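FOG-3 protein (Caenorhabditis elegans, PDB 5TD6) helps specify nematode sperm fate as an RNA-binding multimer, here represented by its BTG/Tob domain, and may act in transcriptional corepression as its family is thought to. Local coordinates at residues A30-Y35 against S63-S68. The protein carries 2 engineered substitutions. Numbering follows the deposited sequence.
Sequences AELGNY and SLCFAS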
loop_
_atom_site.group_PDB
_atom_site.type_symbol
_atom_site.label_atom_id
_atom_site.label_comp_id
_atom_site.label_asym_id
_atom_site.label_seq_id
_atom_site.Cartn_x
_atom_site.Cartn_y
_atom_site.Cartn_z
ATOM N N ALA B 30 -10.093 -8.010 5.152
ATOM C CA ALA B 30 -10.899 -8.694 4.148
ATOM C C ALA B 30 -12.361 -8.282 4.286
ATOM O O ALA B 30 -13.017 -7.960 3.300
ATOM C CB ALA B 30 -10.751 -10.193 4.277
ATOM N N GLU B 31 -12.852 -8.264 5.518
ATOM C CA GLU B 31 -14.229 -7.860 5.796
ATOM C C GLU B 31 -14.502 -6.401 5.440
ATOM O O GLU B 31 -15.544 -6.072 4.871
ATOM C CB GLU B 31 -14.562 -8.095 7.264
ATOM C CG GLU B 31 -14.811 -9.542 7.582
ATOM C CD GLU B 31 -16.005 -10.088 6.817
ATOM O OE1 GLU B 31 -17.088 -9.467 6.872
ATOM O OE2 GLU B 31 -15.851 -11.126 6.148
ATOM N N LEU B 32 -13.567 -5.525 5.787
ATOM C CA LEU B 32 -13.714 -4.117 5.461
ATOM C C LEU B 32 -13.741 -3.935 3.946
ATOM O O LEU B 32 -14.523 -3.145 3.409
ATOM C CB LEU B 32 -12.579 -3.306 6.082
ATOM C CG LEU B 32 -12.590 -1.816 5.784
ATOM C CD1 LEU B 32 -13.847 -1.186 6.371
ATOM C CD2 LEU B 32 -11.348 -1.182 6.378
ATOM N N GLY B 33 -12.886 -4.689 3.266
ATOM C CA GLY B 33 -12.781 -4.621 1.831
ATOM C C GLY B 33 -14.103 -5.009 1.200
ATOM O O GLY B 33 -14.590 -4.344 0.293
ATOM N N ASN B 34 -14.697 -6.090 1.687
ATOM C CA ASN B 34 -15.984 -6.520 1.160
ATOM C C ASN B 34 -17.077 -5.474 1.383
ATOM O O ASN B 34 -17.805 -5.150 0.448
ATOM C CB ASN B 34 -16.392 -7.861 1.771
ATOM C CG ASN B 34 -15.448 -8.983 1.379
ATOM O OD1 ASN B 34 -14.705 -8.866 0.399
ATOM N ND2 ASN B 34 -15.465 -10.075 2.143
ATOM N N TYR B 35 -17.185 -4.938 2.603
ATOM C CA TYR B 35 -18.161 -3.882 2.875
ATOM C C TYR B 35 -17.978 -2.718 1.920
ATOM O O TYR B 35 -18.946 -2.154 1.415
ATOM C CB TYR B 35 -18.066 -3.346 4.312
ATOM C CG TYR B 35 -18.808 -2.019 4.498
ATOM C CD1 TYR B 35 -20.163 -1.994 4.831
ATOM C CD2 TYR B 35 -18.157 -0.793 4.333
ATOM C CE1 TYR B 35 -20.847 -0.798 4.993
ATOM C CE2 TYR B 35 -18.837 0.414 4.483
ATOM C CZ TYR B 35 -20.181 0.403 4.821
ATOM O OH TYR B 35 -20.854 1.596 4.982
ATOM N N SER B 63 -18.557 6.075 11.064
ATOM C CA SER B 63 -18.948 5.023 10.122
ATOM C C SER B 63 -18.883 3.677 10.813
ATOM O O SER B 63 -17.858 3.314 11.394
ATOM C CB SER B 63 -18.062 5.014 8.880
ATOM O OG SER B 63 -18.314 6.131 8.051
ATOM N N LEU B 64 -19.976 2.928 10.746
ATOM C CA LEU B 64 -20.061 1.667 11.476
ATOM C C LEU B 64 -19.278 0.543 10.827
ATOM O O LEU B 64 -19.111 -0.515 11.426
ATOM C CB LEU B 64 -21.520 1.251 11.648
ATOM C CG LEU B 64 -22.216 2.094 12.717
ATOM C CD1 LEU B 64 -23.727 2.032 12.563
ATOM C CD2 LEU B 64 -21.789 1.623 14.094
ATOM N N CYS B 65 -18.763 0.768 9.620
ATOM C CA CYS B 65 -18.066 -0.308 8.946
ATOM C C CYS B 65 -16.833 -0.766 9.727
ATOM O O CYS B 65 -16.468 -1.933 9.682
ATOM C CB CYS B 65 -17.668 0.108 7.522
ATOM S SG CYS B 65 -16.579 1.546 7.382
ATOM N N PHE B 66 -16.191 0.137 10.453
ATOM C CA PHE B 66 -15.015 -0.284 11.211
ATOM C C PHE B 66 -15.352 -1.266 12.344
ATOM O O PHE B 66 -14.722 -2.320 12.456
ATOM C CB PHE B 66 -14.290 0.939 11.752
ATOM C CG PHE B 66 -13.761 1.820 10.664
ATOM C CD1 PHE B 66 -12.653 1.429 9.929
ATOM C CD2 PHE B 66 -14.395 3.002 10.340
ATOM C CE1 PHE B 66 -12.171 2.215 8.904
ATOM C CE2 PHE B 66 -13.905 3.804 9.317
ATOM C CZ PHE B 66 -12.796 3.410 8.599
ATOM N N ALA B 67 -16.346 -0.929 13.162
ATOM C CA ALA B 67 -16.738 -1.784 14.290
ATOM C C ALA B 67 -17.305 -3.119 13.817
ATOM O O ALA B 67 -16.991 -4.174 14.367
ATOM C CB ALA B 67 -17.753 -1.071 15.174
ATOM N N SER B 68 -18.149 -3.073 12.799
ATOM C CA SER B 68 -18.755 -4.297 12.299
ATOM C C SER B 68 -17.718 -5.176 11.596
ATOM O O SER B 68 -17.802 -6.388 11.659
ATOM C CB SER B 68 -19.920 -3.968 11.367
ATOM O OG SER B 68 -19.443 -3.385 10.181
HETATM O O HOH W 1 -19.881 2.631 7.420
#
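The Tyr35 ring lies with one face against Cys65, whose CB sits 3.5 Å from the ring centroid and 24° off the ring normal, a CH-pi contact displaced toward the CD2 and CE2 rim. The sulfur of Cys65 approaches the same ring obliquely, SG lying 4.6 Å from its centroid, and SG also stands 3.9 Å above the plane of the Phe66 ring, toward that ring's rim. Leu32 closes the group: its CD1 packs 4.0 Å from Cys65 SG, and its CD2 meets CE1 of Phe66 obliquely. With CG anti to the backbone N (chi1 165°), the Tyr35 ring reaches across Cys65 CB and brings its hydroxyl to a water. That water is 2.8 Å from Tyr35 OH and accepts from Cys65 N, giving the Cys65 amide a polar partner. A leucine in place of Tyr35 would probably leave the water without its hydroxyl anchor and Cys65 CB without a flat aromatic cover. Segments 30-35 and 63-68, on helices 22-41 and 65-71 of the BTG domain, share no direct hydrogen bond; cohesion between them therefore rests on dispersion and CH-pi packing of fitted apolar side chains, with water supplying the polar link at the tyrosine end.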